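Local coordinates for protein enoyl-CoA hydratase subunit I (Geobacillus kaustophilus, PDB 2PBP) that probably catalyses the reversible addition of water to enoyl-CoA thioesters, at residues F4-A9 / V34-A39; A9-A14 / D45-V50; A122-E127 / V181-L186; K149-K154 / L174-R179; E199-A204 / P253-K258. One frame throughout, in Å; residues are numbered along the deposited sequence.

Contact 1 (F4-A9 / V34-A39); sequences FVSIAA and VAEIVA
The carboxylate of Glu-36 reaches out from its helix and takes three hydrogen bonds from the chain that leads into the first strand. Two end on OE1. Ser-6 N meets it at 2.8 Å on the syn side with an N-H...O angle of 155°. Val-5 N lies 3.0 Å from the same Glu-36 OE1, above the carboxylate plane, on a more bent path. The third bond runs from Ser-6 OG to Glu-36 OE2 at 2.9 Å, likewise well out of the carboxylate plane. OE2 is also held by Gln-32 NE2, one helical turn earlier, so both oxygens are engaged and the carboxylate is unlikely to rotate. The chain of Glu-36 is extended beyond CG (chi2 -173°), which carries CD out toward the peptide of residues 5 and 6.

The helix concerned, 31-46, packs on strands 7-12 and 15-20 of the six-stranded crotonase sheet, in which 7-12, beginning at Ile-7, is an outermost strand. An alanine in place of Glu-36 would probably leave the amides of Val-5 and Ser-6 and the Ser-6 hydroxyl without their shared acceptor group and hold residues 4-6 less firmly.

Apolar contacts flank the carboxylate. The Phe-4 side chain runs counter to that of Glu-36, its ring 17° from the carboxylate plane; CG of Glu-36 and CB of Ala-39 lie at the ring's edge, the latter 3.8 Å from Phe-4 CE1. Deeper in, Ile-7 CG2 touches Ile-37 CG1 at 4.2 Å, and both isoleucines also pack on Leu-20 of strand 15-20.

Contact 2 (A9-A14 / D45-V50); sequences ARQEGA and DRNEKV
Gln-11 sets CG anti to its carbonyl carbon (chi1 -62°) and Asn-47 sets CG anti to its backbone N (chi1 -169°); both side chains start toward the opposite segment, and one water bridges their amides. Gln-11 OE1 and Asn-47 ND2 stand 4.2 Å apart, and the two amide planes are 79° apart. The bridging water donates to Gln-11 OE1 at 2.9 Å and accepts from Asn-47 ND2 at 2.7 Å, so the direction of both bonds is settled. Beside this bridge, Val-50 CG2 lies 3.9 Å from Gln-11 OE1, the valine side chain crossing that of Gln-11 at about a right angle.

The other end of the Asn-47 amide is spent within its own segment. OD1 accepts from Lys-49 N at 2.8 Å, with the donor tilted from the carbonyl plane, which fixes the rotation of the amide and leaves ND2 directed to the water. Nearer the backbones, two CA-H...O contacts join Ala-14 to residues 49 and 50: Ala-14 CA comes to 3.5 Å from Lys-49 O, and Val-50 CA is equally far from Ala-14 O. A second water links Gly-13 O to Lys-49 NZ, though both of its bonds are weak.

Phe-44 of helix 31-46 touches both Gln-11 and Val-50. The contact thus sets the turn after edge strand 7-12 against the exit of that helix, where Asn-47 forms an Asx turn overlapping a type I beta turn that closes at Val-50, just ahead of strand 52-57 in the crotonase sheet.

Contact 3 (A122-E127 / V181-L186); sequences ASSAAE and VSPELL
The chain at Ala-122 and Ser-123 runs parallel to that at Val-181, and the backbone bond from Val-181 N to Ala-122 O is 2.9 Å long, with an N-H...O angle of 159°. Beyond it, Ser-123 CA approaches Val-181 O at 3.1 Å in a CA-H...O contact. Among the side chains, Ser-123 is central. Its OG, anti to the backbone N (chi1 158°), accepts from Ala-125 N at 2.8 Å, forming an ST turn at the start of a type I beta turn. The same oxygen lies 3.2 Å from Pro-183 CG, and the proline ring also meets Ala-125, CG to CB, at 4.1 Å. Ser-123 CB rests on Leu-186 CD2, while Leu-186 CD1 reaches the Ala-122 carbonyl carbon. An alanine at Ser-123 would probably leave the Ala-125 amide without its side-chain acceptor and remove the OG contact with Pro-183 CG. On the second segment, Ser-182 OG donates to the syn lone pair of Glu-184 OE1.

The first segment lies on strand 119-123, next to the outermost strand 179-181 of the six-stranded sheet; Ser-123 also bonds through its backbone to Val-102 of strand 98-102, and Leu-186 opens helix 186-198 while packing on Asn-103.

Contact 4 (K149-K154 / L174-R179); sequences KLIGPK and LGIVNR
Two helix ends meet in this contact: helix 143-151 stops at Ile-151, and helix 168-173 is terminated by a Schellman motif in which Gly-175 takes positive phi (88°). At that angle a side chain would press on the preceding carbonyl oxygen, so glycine suits the position. No hydrogen bond joins the two segments; what binds them is a small group of branched aliphatic side chains.

Ile-151 carries most of this packing. With CG1 placed between the backbone N and the carbonyl carbon (chi1 65°), its CG2 branch lies anti to the carbonyl carbon and faces the second segment, where it comes to 3.7 Å from Leu-174 CB. Leu-150, one residue earlier, brings its CD1 to 4.2 Å from Ile-176 CG1.

Leu-115 of helix 109-115 touches both Leu-150 and Ile-176, and Trp-159 of helix 153-162 packs on Ile-151. The contact also reaches the second subunit, whose Pro-153 packs on Leu-150. From Ile-176 the chain runs on to edge strand 179-181 of the crotonase sheet. The terminal methyl CD1 of Ile-176 closes the group, resting 3.8 Å from Ile-151 CG2.

Contact 5 (E199-A204 / P253-K258); sequences EQPPLA and PRFQGK
One water is gripped by three backbone groups: it donates to Glu-199 O at 2.8 Å and to Pro-253 O at a longer 3.2 Å, and accepts from Phe-255 N at 3.0 Å. It thereby couples the chain just ahead of helix 202-217, whose N-cap position is Pro-201, to the last residues of this crotonase-family chain, in its C-terminal helical part. A second water bridges Glu-199 OE1 and Arg-254 NH1, charged atoms that are 4.8 Å apart and not in contact with each other.

The rest of the contact is largely apolar. The side chains of Pro-201 and Phe-255 run alongside each other in one direction, and Pro-201 CG sits over the centre of the Phe-255 ring, 3.3 Å from its centroid and 11° off the normal, a close CH-pi contact. At the rim of that ring, near its plane, Glu-199 O approaches CD2.

The second subunit also packs here: its Trp-161 backbone O and its Asn-134 OD1 accept hydrogen bonds from Gln-200 NE2, and the same Asn-134 touches Phe-255. Asp-239 of helix 238-248 holds the tail through the amides of Gln-256 and Gly-257. Gly-257 has positive phi, and a CB there would be tight against Pro-202 CG, which already lies 3.8 Å from Gly-257 CA. Farther along, Leu-203 CD1 meets the Lys-258 carbonyl carbon at 3.8 Å.

How the contacts relate
From the N terminus, contact 1 closes a loop through strand 15-20 back to helix 31-46, and contact 2 closes a second at that helix's exit. The two cross, sharing Ala-9, and together tie edge strand 7-12 to helix 31-46. Contact 3 follows in series and joins strand 119-123 to the chain beyond strand 179-181, at the sheet's other edge. Contact 4 lies within that loop and touches contact 3, Ala-122 N to Arg-179 O at 2.9 Å. Contact 5 comes last, fastening the C-terminal tail to helix 202-217, about 5 Å from contact 2 at their nearest atoms. Contacts 4 and 5 both reach the second subunit.

Contact 1 (F4-A9 / V34-A39)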
# COMPACT_ATOMS: atom_id res chain seq x y z
N PHE A 4 3.91 -25.97 -25.71
CA PHE A 4 3.45 -26.25 -24.32
C PHE A 4 2.50 -27.44 -24.30
O PHE A 4 1.64 -27.58 -25.17
CB PHE A 4 2.75 -25.02 -23.74
CG PHE A 4 3.67 -23.85 -23.52
CD1 PHE A 4 4.66 -23.90 -22.54
CD2 PHE A 4 3.55 -22.70 -24.29
CE1 PHE A 4 5.52 -22.82 -22.33
CE2 PHE A 4 4.41 -21.62 -24.10
CZ PHE A 4 5.39 -21.67 -23.11
N VAL A 5 2.65 -28.29 -23.29
CA VAL A 5 1.81 -29.47 -23.16
C VAL A 5 1.00 -29.47 -21.87
O VAL A 5 0.13 -30.32 -21.68
CB VAL A 5 2.65 -30.76 -23.21
CG1 VAL A 5 3.31 -30.90 -24.57
CG2 VAL A 5 3.72 -30.73 -22.12
N SER A 6 1.26 -28.50 -20.99
CA SER A 6 0.54 -28.43 -19.72
C SER A 6 -0.27 -27.15 -19.56
O SER A 6 -1.05 -27.02 -18.61
CB SER A 6 1.53 -28.56 -18.56
OG SER A 6 2.25 -29.77 -18.64
N ILE A 7 -0.09 -26.19 -20.46
CA ILE A 7 -0.82 -24.94 -20.39
C ILE A 7 -1.30 -24.52 -21.78
O ILE A 7 -0.85 -25.05 -22.79
CB ILE A 7 0.05 -23.80 -19.79
CG1 ILE A 7 1.29 -23.54 -20.66
CG2 ILE A 7 0.49 -24.17 -18.38
CD1 ILE A 7 1.07 -22.58 -21.82
N ALA A 8 -2.22 -23.56 -21.80
CA ALA A 8 -2.76 -23.03 -23.05
C ALA A 8 -2.80 -21.51 -22.93
O ALA A 8 -3.43 -20.97 -22.02
CB ALA A 8 -4.16 -23.58 -23.29
N ALA A 9 -2.13 -20.83 -23.85
CA ALA A 9 -2.09 -19.37 -23.83
C ALA A 9 -2.85 -18.77 -25.00
O ALA A 9 -2.89 -19.35 -26.09
CB ALA A 9 -0.64 -18.89 -23.84
N VAL A 34 5.37 -25.74 -13.60
CA VAL A 34 5.88 -24.43 -13.22
C VAL A 34 6.79 -23.86 -14.30
O VAL A 34 6.70 -22.68 -14.63
CB VAL A 34 6.66 -24.50 -11.88
CG1 VAL A 34 7.29 -23.15 -11.56
CG2 VAL A 34 5.72 -24.93 -10.76
N ALA A 35 7.67 -24.69 -14.86
CA ALA A 35 8.58 -24.24 -15.90
C ALA A 35 7.80 -23.71 -17.10
O ALA A 35 8.17 -22.69 -17.68
CB ALA A 35 9.50 -25.38 -16.33
N GLU A 36 6.73 -24.39 -17.47
CA GLU A 36 5.92 -23.95 -18.61
C GLU A 36 5.23 -22.62 -18.29
O GLU A 36 5.14 -21.74 -19.14
CB GLU A 36 4.88 -25.01 -18.98
CG GLU A 36 5.49 -26.24 -19.65
CD GLU A 36 4.44 -27.21 -20.15
OE1 GLU A 36 3.51 -26.77 -20.86
OE2 GLU A 36 4.56 -28.42 -19.86
N ILE A 37 4.75 -22.49 -17.06
CA ILE A 37 4.09 -21.26 -16.64
C ILE A 37 5.09 -20.11 -16.71
O ILE A 37 4.77 -19.04 -17.22
CB ILE A 37 3.55 -21.38 -15.20
CG1 ILE A 37 2.46 -22.46 -15.15
CG2 ILE A 37 3.01 -20.04 -14.73
CD1 ILE A 37 2.08 -22.93 -13.74
N VAL A 38 6.30 -20.33 -16.21
CA VAL A 38 7.34 -19.30 -16.23
C VAL A 38 7.65 -18.86 -17.66
O VAL A 38 7.76 -17.67 -17.95
CB VAL A 38 8.64 -19.80 -15.57
CG1 VAL A 38 9.77 -18.80 -15.81
CG2 VAL A 38 8.42 -20.00 -14.08
N ALA A 39 7.79 -19.84 -18.55
CA ALA A 39 8.09 -19.55 -19.94
C ALA A 39 6.98 -18.73 -20.59
O ALA A 39 7.24 -17.75 -21.27
CB ALA A 39 8.30 -20.85 -20.70

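Contact 2 (A9-A14 / D45-V50)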
# COMPACT_ATOMS: atom_id res chain seq x y z
N ALA A 9 -2.13 -20.83 -23.85
CA ALA A 9 -2.09 -19.37 -23.83
C ALA A 9 -2.85 -18.77 -25.00
O ALA A 9 -2.89 -19.35 -26.09
CB ALA A 9 -0.64 -18.89 -23.84
N ARG A 10 -3.46 -17.62 -24.77
CA ARG A 10 -4.22 -16.92 -25.80
C ARG A 10 -4.28 -15.44 -25.46
O ARG A 10 -3.97 -15.04 -24.34
CB ARG A 10 -5.64 -17.49 -25.89
CG ARG A 10 -6.50 -17.27 -24.66
CD ARG A 10 -7.84 -18.00 -24.80
NE ARG A 10 -8.67 -17.88 -23.60
CZ ARG A 10 -9.41 -16.82 -23.30
NH1 ARG A 10 -9.44 -15.77 -24.11
NH2 ARG A 10 -10.13 -16.81 -22.18
N GLN A 11 -4.69 -14.64 -26.43
CA GLN A 11 -4.79 -13.20 -26.21
C GLN A 11 -6.17 -12.67 -26.54
O GLN A 11 -6.82 -13.11 -27.49
CB GLN A 11 -3.74 -12.47 -27.04
CG GLN A 11 -2.32 -12.85 -26.67
CD GLN A 11 -1.29 -12.21 -27.57
OE1 GLN A 11 -1.13 -10.99 -27.58
NE2 GLN A 11 -0.58 -13.03 -28.34
N GLU A 12 -6.62 -11.72 -25.73
CA GLU A 12 -7.91 -11.08 -25.91
C GLU A 12 -7.61 -9.60 -25.80
O GLU A 12 -7.53 -9.05 -24.70
CB GLU A 12 -8.88 -11.52 -24.81
CG GLU A 12 -10.30 -11.00 -24.97
CD GLU A 12 -10.94 -11.46 -26.27
OE1 GLU A 12 -10.85 -12.67 -26.59
OE2 GLU A 12 -11.54 -10.62 -26.97
N GLY A 13 -7.41 -8.95 -26.94
CA GLY A 13 -7.08 -7.54 -26.92
C GLY A 13 -5.67 -7.39 -26.36
O GLY A 13 -4.75 -8.05 -26.82
N ALA A 14 -5.52 -6.54 -25.35
CA ALA A 14 -4.21 -6.31 -24.73
C ALA A 14 -4.04 -7.18 -23.49
O ALA A 14 -3.14 -6.94 -22.67
CB ALA A 14 -4.06 -4.84 -24.36
N ASP A 45 5.28 -11.13 -20.77
CA ASP A 45 5.89 -10.00 -20.08
C ASP A 45 6.77 -9.19 -21.03
O ASP A 45 6.85 -7.97 -20.92
CB ASP A 45 6.72 -10.50 -18.88
CG ASP A 45 7.12 -9.39 -17.92
OD1 ASP A 45 6.41 -8.36 -17.82
OD2 ASP A 45 8.15 -9.54 -17.23
N ARG A 46 7.41 -9.88 -21.98
CA ARG A 46 8.28 -9.22 -22.96
C ARG A 46 7.50 -8.60 -24.12
O ARG A 46 8.02 -7.75 -24.84
CB ARG A 46 9.29 -10.22 -23.54
CG ARG A 46 10.21 -10.90 -22.53
CD ARG A 46 11.28 -11.73 -23.24
NE ARG A 46 10.74 -12.85 -24.01
CZ ARG A 46 10.56 -14.08 -23.52
NH1 ARG A 46 10.89 -14.36 -22.27
NH2 ARG A 46 10.06 -15.03 -24.30
N ASN A 47 6.26 -9.04 -24.31
CA ASN A 47 5.40 -8.55 -25.39
C ASN A 47 4.72 -7.24 -24.99
O ASN A 47 3.82 -7.23 -24.15
CB ASN A 47 4.32 -9.60 -25.71
CG ASN A 47 3.56 -9.29 -26.99
OD1 ASN A 47 3.45 -8.14 -27.41
ND2 ASN A 47 3.00 -10.33 -27.60
N GLU A 48 5.14 -6.13 -25.60
CA GLU A 48 4.55 -4.84 -25.26
C GLU A 48 3.09 -4.71 -25.65
O GLU A 48 2.41 -3.77 -25.24
CB GLU A 48 5.39 -3.71 -25.87
CG GLU A 48 6.66 -3.43 -25.07
CD GLU A 48 7.52 -2.33 -25.66
OE1 GLU A 48 7.00 -1.20 -25.85
OE2 GLU A 48 8.71 -2.59 -25.93
N LYS A 49 2.59 -5.67 -26.43
CA LYS A 49 1.18 -5.65 -26.84
C LYS A 49 0.31 -6.14 -25.69
O LYS A 49 -0.91 -5.92 -25.69
CB LYS A 49 0.98 -6.56 -28.05
CG LYS A 49 1.47 -5.95 -29.35
CD LYS A 49 0.69 -4.68 -29.65
CE LYS A 49 -0.81 -4.94 -29.74
NZ LYS A 49 -1.61 -3.68 -29.73
N VAL A 50 0.93 -6.81 -24.74
CA VAL A 50 0.23 -7.35 -23.58
C VAL A 50 0.39 -6.40 -22.40
O VAL A 50 1.50 -6.18 -21.91
CB VAL A 50 0.78 -8.74 -23.20
CG1 VAL A 50 0.07 -9.26 -21.97
CG2 VAL A 50 0.60 -9.69 -24.37
O HOH W 1 0.95 -10.14 -29.42
O HOH W 2 -3.48 -5.51 -28.45

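Contact 3 (A122-E127 / V181-L186)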
# COMPACT_ATOMS: atom_id res chain seq x y z
N ALA A 122 -11.51 -14.04 -7.20
CA ALA A 122 -11.86 -15.42 -6.91
C ALA A 122 -13.32 -15.78 -7.08
O ALA A 122 -14.21 -14.95 -6.91
CB ALA A 122 -11.41 -15.77 -5.49
N SER A 123 -13.53 -17.04 -7.42
CA SER A 123 -14.86 -17.61 -7.58
C SER A 123 -15.30 -18.06 -6.19
O SER A 123 -14.48 -18.14 -5.27
CB SER A 123 -14.82 -18.82 -8.50
OG SER A 123 -15.93 -19.67 -8.29
N SER A 124 -16.59 -18.35 -6.04
CA SER A 124 -17.11 -18.83 -4.78
C SER A 124 -16.65 -20.28 -4.62
O SER A 124 -16.72 -20.86 -3.54
CB SER A 124 -18.64 -18.75 -4.77
OG SER A 124 -19.08 -17.41 -4.85
N ALA A 125 -16.19 -20.86 -5.73
CA ALA A 125 -15.73 -22.24 -5.74
C ALA A 125 -14.29 -22.34 -5.25
O ALA A 125 -13.74 -23.43 -5.09
CB ALA A 125 -15.82 -22.81 -7.16
N ALA A 126 -13.68 -21.18 -4.99
CA ALA A 126 -12.29 -21.14 -4.56
C ALA A 126 -12.02 -21.35 -3.07
O ALA A 126 -12.76 -20.89 -2.21
CB ALA A 126 -11.65 -19.82 -5.01
N GLU A 127 -10.92 -22.05 -2.80
CA GLU A 127 -10.46 -22.32 -1.45
C GLU A 127 -8.94 -22.21 -1.52
O GLU A 127 -8.34 -22.63 -2.50
CB GLU A 127 -10.86 -23.72 -1.00
CG GLU A 127 -12.30 -23.84 -0.53
CD GLU A 127 -12.57 -25.13 0.23
OE1 GLU A 127 -12.52 -26.21 -0.40
OE2 GLU A 127 -12.82 -25.06 1.45
N VAL A 181 -16.71 -13.51 -6.88
CA VAL A 181 -17.88 -13.56 -7.74
C VAL A 181 -18.29 -15.01 -7.98
O VAL A 181 -17.50 -15.93 -7.77
CB VAL A 181 -17.62 -12.89 -9.11
CG1 VAL A 181 -17.40 -11.40 -8.91
CG2 VAL A 181 -16.41 -13.53 -9.77
N SER A 182 -19.53 -15.21 -8.40
CA SER A 182 -20.04 -16.54 -8.67
C SER A 182 -19.19 -17.20 -9.76
O SER A 182 -18.66 -16.52 -10.64
CB SER A 182 -21.51 -16.47 -9.10
OG SER A 182 -22.09 -17.76 -9.14
N PRO A 183 -19.06 -18.53 -9.72
CA PRO A 183 -18.28 -19.29 -10.70
C PRO A 183 -18.47 -18.92 -12.17
O PRO A 183 -17.49 -18.71 -12.89
CB PRO A 183 -18.69 -20.74 -10.42
CG PRO A 183 -18.89 -20.72 -8.94
CD PRO A 183 -19.66 -19.44 -8.72
N GLU A 184 -19.72 -18.84 -12.62
CA GLU A 184 -19.98 -18.54 -14.02
C GLU A 184 -19.70 -17.09 -14.44
O GLU A 184 -19.77 -16.77 -15.62
CB GLU A 184 -21.42 -18.91 -14.39
CG GLU A 184 -22.51 -17.95 -13.91
CD GLU A 184 -22.62 -17.87 -12.40
OE1 GLU A 184 -22.29 -18.86 -11.71
OE2 GLU A 184 -23.05 -16.81 -11.90
N LEU A 185 -19.36 -16.24 -13.47
CA LEU A 185 -19.07 -14.84 -13.77
C LEU A 185 -17.59 -14.50 -13.59
O LEU A 185 -17.15 -13.41 -13.94
CB LEU A 185 -19.89 -13.92 -12.86
CG LEU A 185 -21.41 -13.98 -12.98
CD1 LEU A 185 -22.04 -13.06 -11.94
CD2 LEU A 185 -21.82 -13.57 -14.38
N LEU A 186 -16.82 -15.44 -13.05
CA LEU A 186 -15.40 -15.22 -12.79
C LEU A 186 -14.58 -14.67 -13.96
O LEU A 186 -13.97 -13.61 -13.85
CB LEU A 186 -14.75 -16.51 -12.27
CG LEU A 186 -13.24 -16.41 -12.04
CD1 LEU A 186 -12.95 -15.33 -11.00
CD2 LEU A 186 -12.70 -17.75 -11.59

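Contact 4 (K149-K154 / L174-R179)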
# COMPACT_ATOMS: atom_id res chain seq x y z
N LYS A 149 3.25 -11.63 5.40
CA LYS A 149 3.29 -10.20 5.11
C LYS A 149 1.88 -9.65 4.92
O LYS A 149 1.60 -8.50 5.26
CB LYS A 149 4.14 -9.91 3.87
CG LYS A 149 5.63 -10.18 4.08
CD LYS A 149 6.45 -9.65 2.92
CE LYS A 149 7.94 -9.92 3.11
NZ LYS A 149 8.49 -9.28 4.34
N LEU A 150 0.98 -10.47 4.38
CA LEU A 150 -0.38 -10.03 4.14
C LEU A 150 -1.31 -10.02 5.35
O LEU A 150 -2.09 -9.09 5.53
CB LEU A 150 -1.03 -10.87 3.04
CG LEU A 150 -0.55 -10.63 1.60
CD1 LEU A 150 -1.14 -11.69 0.69
CD2 LEU A 150 -0.97 -9.24 1.15
N ILE A 151 -1.23 -11.06 6.19
CA ILE A 151 -2.12 -11.13 7.34
C ILE A 151 -1.49 -11.18 8.73
O ILE A 151 -2.20 -11.33 9.73
CB ILE A 151 -3.10 -12.33 7.16
CG1 ILE A 151 -2.34 -13.66 7.17
CG2 ILE A 151 -3.80 -12.23 5.81
CD1 ILE A 151 -3.21 -14.89 7.44
N GLY A 152 -0.17 -11.06 8.80
CA GLY A 152 0.50 -11.08 10.09
C GLY A 152 0.87 -12.48 10.55
O GLY A 152 0.25 -13.45 10.12
N PRO A 153 1.87 -12.62 11.44
CA PRO A 153 2.31 -13.93 11.93
C PRO A 153 1.31 -14.71 12.78
O PRO A 153 1.28 -15.95 12.73
CB PRO A 153 3.58 -13.60 12.71
CG PRO A 153 3.26 -12.25 13.27
CD PRO A 153 2.64 -11.54 12.08
N LYS A 154 0.49 -14.01 13.56
CA LYS A 154 -0.50 -14.67 14.42
C LYS A 154 -1.50 -15.48 13.59
O LYS A 154 -1.74 -16.66 13.85
CB LYS A 154 -1.24 -13.63 15.27
CG LYS A 154 -0.37 -12.93 16.32
CD LYS A 154 -0.12 -13.82 17.54
CE LYS A 154 0.76 -13.13 18.58
NZ LYS A 154 2.17 -12.98 18.12
N LEU A 174 -9.49 -10.68 4.64
CA LEU A 174 -8.11 -10.54 5.10
C LEU A 174 -7.27 -9.68 4.17
O LEU A 174 -6.13 -9.33 4.50
CB LEU A 174 -7.47 -11.92 5.27
CG LEU A 174 -8.02 -12.80 6.40
CD1 LEU A 174 -7.41 -14.19 6.30
CD2 LEU A 174 -7.69 -12.17 7.74
N GLY A 175 -7.81 -9.34 3.00
CA GLY A 175 -7.07 -8.52 2.07
C GLY A 175 -6.18 -9.30 1.12
O GLY A 175 -5.29 -8.73 0.48
N ILE A 176 -6.41 -10.61 1.04
CA ILE A 176 -5.64 -11.46 0.15
C ILE A 176 -6.30 -11.45 -1.23
O ILE A 176 -5.63 -11.35 -2.26
CB ILE A 176 -5.58 -12.90 0.67
CG1 ILE A 176 -4.89 -12.92 2.04
CG2 ILE A 176 -4.84 -13.79 -0.32
CD1 ILE A 176 -5.06 -14.22 2.83
N VAL A 177 -7.63 -11.57 -1.23
CA VAL A 177 -8.42 -11.57 -2.46
C VAL A 177 -9.08 -10.21 -2.64
O VAL A 177 -9.61 -9.63 -1.69
CB VAL A 177 -9.50 -12.68 -2.43
CG1 VAL A 177 -10.54 -12.44 -3.53
CG2 VAL A 177 -8.85 -14.04 -2.62
N ASN A 178 -9.05 -9.69 -3.87
CA ASN A 178 -9.63 -8.38 -4.16
C ASN A 178 -11.15 -8.39 -4.28
O ASN A 178 -11.82 -7.44 -3.87
CB ASN A 178 -8.98 -7.81 -5.42
CG ASN A 178 -7.51 -7.45 -5.21
OD1 ASN A 178 -7.19 -6.39 -4.66
ND2 ASN A 178 -6.62 -8.33 -5.63
N ARG A 179 -11.70 -9.45 -4.86
CA ARG A 179 -13.14 -9.57 -5.01
C ARG A 179 -13.56 -11.01 -5.27
O ARG A 179 -12.78 -11.81 -5.79
CB ARG A 179 -13.65 -8.68 -6.15
CG ARG A 179 -13.31 -9.17 -7.54
CD ARG A 179 -13.97 -8.32 -8.61
NE ARG A 179 -15.42 -8.22 -8.41
CZ ARG A 179 -16.26 -7.72 -9.31
NH1 ARG A 179 -15.81 -7.27 -10.47
NH2 ARG A 179 -17.56 -7.66 -9.04

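Contact 5 (E199-A204 / P253-K258)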
# COMPACT_ATOMS: atom_id res chain seq x y z
N GLU A 199 -6.42 -0.13 -20.22
CA GLU A 199 -6.68 1.21 -20.73
C GLU A 199 -5.89 2.27 -19.97
O GLU A 199 -5.86 3.44 -20.36
CB GLU A 199 -8.17 1.54 -20.66
CG GLU A 199 -9.03 0.74 -21.62
CD GLU A 199 -8.68 1.01 -23.07
OE1 GLU A 199 -8.88 2.16 -23.53
OE2 GLU A 199 -8.19 0.08 -23.75
N GLN A 200 -5.24 1.86 -18.89
CA GLN A 200 -4.44 2.76 -18.07
C GLN A 200 -3.05 2.88 -18.71
O GLN A 200 -2.72 2.12 -19.62
CB GLN A 200 -4.31 2.21 -16.65
CG GLN A 200 -5.62 2.18 -15.87
CD GLN A 200 -6.19 3.58 -15.64
OE1 GLN A 200 -6.67 4.22 -16.57
NE2 GLN A 200 -6.10 4.05 -14.40
N PRO A 201 -2.24 3.85 -18.26
CA PRO A 201 -0.89 4.04 -18.81
C PRO A 201 -0.01 2.85 -18.45
O PRO A 201 0.26 2.61 -17.28
CB PRO A 201 -0.40 5.32 -18.12
CG PRO A 201 -1.66 6.00 -17.65
CD PRO A 201 -2.52 4.85 -17.21
N PRO A 202 0.46 2.08 -19.45
CA PRO A 202 1.30 0.91 -19.18
C PRO A 202 2.54 1.21 -18.32
O PRO A 202 2.87 0.44 -17.41
CB PRO A 202 1.67 0.41 -20.57
CG PRO A 202 0.46 0.79 -21.39
CD PRO A 202 0.19 2.20 -20.90
N LEU A 203 3.22 2.31 -18.61
CA LEU A 203 4.42 2.68 -17.86
C LEU A 203 4.06 3.05 -16.42
O LEU A 203 4.80 2.73 -15.49
CB LEU A 203 5.14 3.85 -18.54
CG LEU A 203 5.80 3.52 -19.88
CD1 LEU A 203 6.06 4.80 -20.66
CD2 LEU A 203 7.09 2.75 -19.64
N ALA A 204 2.92 3.70 -16.25
CA ALA A 204 2.48 4.08 -14.91
C ALA A 204 2.15 2.82 -14.10
O ALA A 204 2.57 2.71 -12.95
CB ALA A 204 1.25 5.00 -14.99
N PRO A 253 -8.12 9.80 -22.07
CA PRO A 253 -6.73 9.72 -22.54
C PRO A 253 -6.56 8.46 -23.38
O PRO A 253 -7.26 7.47 -23.17
CB PRO A 253 -5.94 9.68 -21.24
CG PRO A 253 -6.86 8.94 -20.32
CD PRO A 253 -8.20 9.59 -20.62
N ARG A 254 -5.63 8.50 -24.34
CA ARG A 254 -5.37 7.37 -25.21
C ARG A 254 -3.91 6.98 -25.05
O ARG A 254 -3.06 7.37 -25.85
CB ARG A 254 -5.67 7.75 -26.66
CG ARG A 254 -7.08 8.31 -26.88
CD ARG A 254 -8.15 7.27 -26.54
NE ARG A 254 -9.50 7.83 -26.60
CZ ARG A 254 -10.61 7.12 -26.38
NH1 ARG A 254 -10.53 5.83 -26.08
NH2 ARG A 254 -11.80 7.71 -26.45
N PHE A 255 -3.61 6.22 -24.00
CA PHE A 255 -2.24 5.82 -23.71
C PHE A 255 -1.68 4.79 -24.68
O PHE A 255 -2.39 3.87 -25.09
CB PHE A 255 -2.16 5.31 -22.27
CG PHE A 255 -2.62 6.33 -21.25
CD1 PHE A 255 -1.93 7.53 -21.10
CD2 PHE A 255 -3.74 6.10 -20.47
CE1 PHE A 255 -2.35 8.49 -20.17
CE2 PHE A 255 -4.18 7.05 -19.54
CZ PHE A 255 -3.48 8.25 -19.40
N GLN A 256 -0.41 4.96 -25.05
CA GLN A 256 0.23 4.07 -26.00
C GLN A 256 1.43 3.29 -25.44
O GLN A 256 2.08 2.55 -26.16
CB GLN A 256 0.67 4.87 -27.23
CG GLN A 256 -0.48 5.62 -27.90
CD GLN A 256 -0.13 6.13 -29.28
OE1 GLN A 256 0.27 5.37 -30.16
NE2 GLN A 256 -0.28 7.44 -29.49
N GLY A 257 1.71 3.47 -24.15
CA GLY A 257 2.82 2.76 -23.55
C GLY A 257 4.19 3.30 -23.94
O GLY A 257 5.14 2.53 -24.06
N LYS A 258 4.28 4.61 -24.14
CA LYS A 258 5.54 5.25 -24.51
C LYS A 258 5.56 6.67 -23.95
O LYS A 258 4.54 7.08 -23.36
CB LYS A 258 5.70 5.28 -26.03
CG LYS A 258 4.63 6.09 -26.75
CD LYS A 258 4.77 5.96 -28.26
CE LYS A 258 3.70 6.75 -28.99
NZ LYS A 258 3.77 6.53 -30.46
O HOH W 3 -5.91 4.63 -22.84
O HOH W 4 -8.26 4.39 -24.91